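Local coordinates for protein predicted phosphatase, HAD family (Clostridium acetobutylicum, PDB 3MC1) that probably acts as a phosphatase of the haloacid dehalogenase superfamily, with a metal site at the C-terminal ends of its parallel strands, although its substrate is not established, at residues V107-T113 with F129-S135. Sequence-based numbering, arbitrary orientation.
Sequences VATSKPT and FDAIVGS
Strand 107-109 and strand 131-135, the latter outermost in the Rossmann-like parallel sheet, run side by side (axes 4.8 Å apart, 4°) as the two strands of a right-handed beta-alpha-beta unit around helix 113-122. Val107 pairs with Ile132 and Ala108 with Val133. Val107 N donates to Ala131 O (3.0 Å), Val133 N to Val107 O (2.8 Å) and Thr109 N to Val133 O (3.0 Å). Val107 (chi1 t) lays CG2 over one face of the Phe129 ring (chi1 m), a CH-pi contact 3.7 Å from the centroid. A beta bulge then shifts the register by two as the chain turns at Ser110-Lys111, bringing Pro112 opposite Ser135. Ser135 N donates to Lys111 O (2.9 Å), and its OG, placed by the p rotamer, to Ser110 O (2.7 Å). Ser135 O accepts from Thr113 N (2.9 Å) and Thr113 OG1 (3.2 Å); Gly134 N reaches Thr113 OG1 (2.8 Å) only weakly. A CB on Gly134 would clash with Lys111 O and Thr113 N. Thr109 OG1 accepts from Lys111 N (2.9 Å), an ST turn, and is also hydrogen-bonded to metal-site Asp10; Lys111 NZ salt-bridges Asp12, another sodium ligand. Thr109, at the tip of its strand, is consistent with the motif II Thr/Ser of HAD phosphatases. Ser135 thus satisfies Ser110 O and Lys111 O within the contact, while the polar ends of Thr109 and Lys111 are engaged by the metal-site acids.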
loop_
_atom_site.group_PDB
_atom_site.type_symbol
_atom_site.label_atom_id
_atom_site.label_comp_id
_atom_site.label_asym_id
_atom_site.label_seq_id
_atom_site.Cartn_x
_atom_site.Cartn_y
_atom_site.Cartn_z
ATOM N N VAL A 107 2.430 -4.270 8.327
ATOM C CA VAL A 107 1.913 -3.823 7.042
ATOM C C VAL A 107 0.634 -3.053 7.365
ATOM O O VAL A 107 -0.231 -3.539 8.089
ATOM C CB VAL A 107 1.554 -4.991 6.085
ATOM C CG1 VAL A 107 0.797 -4.439 4.866
ATOM C CG2 VAL A 107 2.818 -5.703 5.624
ATOM N N ALA A 108 0.538 -1.839 6.840
ATOM C CA ALA A 108 -0.632 -0.995 7.037
ATOM C C ALA A 108 -1.020 -0.595 5.618
ATOM O O ALA A 108 -0.354 0.236 4.999
ATOM C CB ALA A 108 -0.268 0.232 7.864
ATOM N N THR A 109 -2.096 -1.186 5.107
ATOM C CA THR A 109 -2.506 -0.932 3.733
ATOM C C THR A 109 -4.009 -0.757 3.519
ATOM O O THR A 109 -4.818 -1.252 4.303
ATOM C CB THR A 109 -2.010 -2.096 2.832
ATOM O OG1 THR A 109 -2.431 -1.887 1.482
ATOM C CG2 THR A 109 -2.566 -3.435 3.326
ATOM N N SER A 110 -4.376 -0.038 2.458
ATOM C CA SER A 110 -5.787 0.143 2.121
ATOM C C SER A 110 -6.250 -1.120 1.383
ATOM O O SER A 110 -7.446 -1.323 1.162
ATOM C CB SER A 110 -6.002 1.373 1.220
ATOM O OG SER A 110 -5.889 2.589 1.942
ATOM N N LYS A 111 -5.308 -1.966 0.982
ATOM C CA LYS A 111 -5.693 -3.188 0.297
ATOM C C LYS A 111 -6.406 -4.093 1.307
ATOM O O LYS A 111 -6.053 -4.110 2.483
ATOM C CB LYS A 111 -4.452 -3.891 -0.259
ATOM C CG LYS A 111 -4.767 -5.122 -1.094
ATOM C CD LYS A 111 -3.500 -5.818 -1.520
ATOM C CE LYS A 111 -3.590 -6.278 -2.967
ATOM N NZ LYS A 111 -3.747 -5.113 -3.881
ATOM N N PRO A 112 -7.433 -4.844 0.868
ATOM C CA PRO A 112 -8.112 -5.715 1.834
ATOM C C PRO A 112 -7.122 -6.647 2.540
ATOM O O PRO A 112 -6.220 -7.187 1.905
ATOM C CB PRO A 112 -9.102 -6.480 0.965
ATOM C CG PRO A 112 -9.469 -5.476 -0.080
ATOM C CD PRO A 112 -8.118 -4.880 -0.440
ATOM N N THR A 113 -7.304 -6.831 3.847
ATOM C CA THR A 113 -6.443 -7.700 4.647
ATOM C C THR A 113 -6.393 -9.133 4.116
ATOM O O THR A 113 -5.339 -9.769 4.106
ATOM C CB THR A 113 -6.932 -7.785 6.111
ATOM O OG1 THR A 113 -7.157 -6.468 6.622
ATOM C CG2 THR A 113 -5.905 -8.484 6.976
ATOM N N PHE A 129 6.614 -10.072 9.335
ATOM C CA PHE A 129 5.715 -9.092 9.940
ATOM C C PHE A 129 5.032 -9.507 11.222
ATOM O O PHE A 129 4.631 -10.657 11.381
ATOM C CB PHE A 129 4.650 -8.690 8.907
ATOM C CG PHE A 129 5.234 -8.080 7.662
ATOM C CD1 PHE A 129 5.654 -6.745 7.659
ATOM C CD2 PHE A 129 5.465 -8.863 6.529
ATOM C CE1 PHE A 129 6.302 -6.203 6.548
ATOM C CE2 PHE A 129 6.113 -8.330 5.418
ATOM C CZ PHE A 129 6.534 -6.997 5.429
ATOM N N ASP A 130 4.904 -8.543 12.131
ATOM C CA ASP A 130 4.231 -8.728 13.408
ATOM C C ASP A 130 2.724 -8.724 13.163
ATOM O O ASP A 130 1.960 -9.334 13.906
ATOM C CB ASP A 130 4.580 -7.582 14.354
ATOM C CG ASP A 130 5.871 -7.818 15.108
ATOM O OD1 ASP A 130 6.754 -8.530 14.585
ATOM O OD2 ASP A 130 6.003 -7.273 16.216
ATOM N N ALA A 131 2.299 -8.010 12.127
ATOM C CA ALA A 131 0.884 -7.954 11.789
ATOM C C ALA A 131 0.724 -7.431 10.369
ATOM O O ALA A 131 1.582 -6.715 9.862
ATOM C CB ALA A 131 0.137 -7.048 12.772
ATOM N N ILE A 132 -0.372 -7.817 9.725
ATOM C CA ILE A 132 -0.674 -7.376 8.369
ATOM C C ILE A 132 -2.072 -6.805 8.499
ATOM O O ILE A 132 -3.050 -7.541 8.575
ATOM C CB ILE A 132 -0.638 -8.567 7.375
ATOM C CG1 ILE A 132 0.805 -9.068 7.249
ATOM C CG2 ILE A 132 -1.177 -8.139 6.013
ATOM C CD1 ILE A 132 0.949 -10.397 6.529
ATOM N N VAL A 133 -2.157 -5.482 8.549
ATOM C CA VAL A 133 -3.427 -4.806 8.735
ATOM C C VAL A 133 -3.908 -4.119 7.465
ATOM O O VAL A 133 -3.329 -3.130 7.015
ATOM C CB VAL A 133 -3.311 -3.761 9.867
ATOM C CG1 VAL A 133 -4.694 -3.258 10.260
ATOM C CG2 VAL A 133 -2.589 -4.390 11.074
ATOM N N GLY A 134 -4.978 -4.656 6.895
ATOM C CA GLY A 134 -5.529 -4.089 5.682
ATOM C C GLY A 134 -6.944 -3.614 5.900
ATOM O O GLY A 134 -7.419 -3.515 7.033
ATOM N N SER A 135 -7.621 -3.298 4.804
ATOM C CA SER A 135 -8.993 -2.834 4.883
ATOM C C SER A 135 -9.918 -4.046 4.992
ATOM O O SER A 135 -9.496 -5.193 4.804
ATOM C CB SER A 135 -9.354 -2.029 3.626
ATOM O OG SER A 135 -9.216 -2.819 2.454
#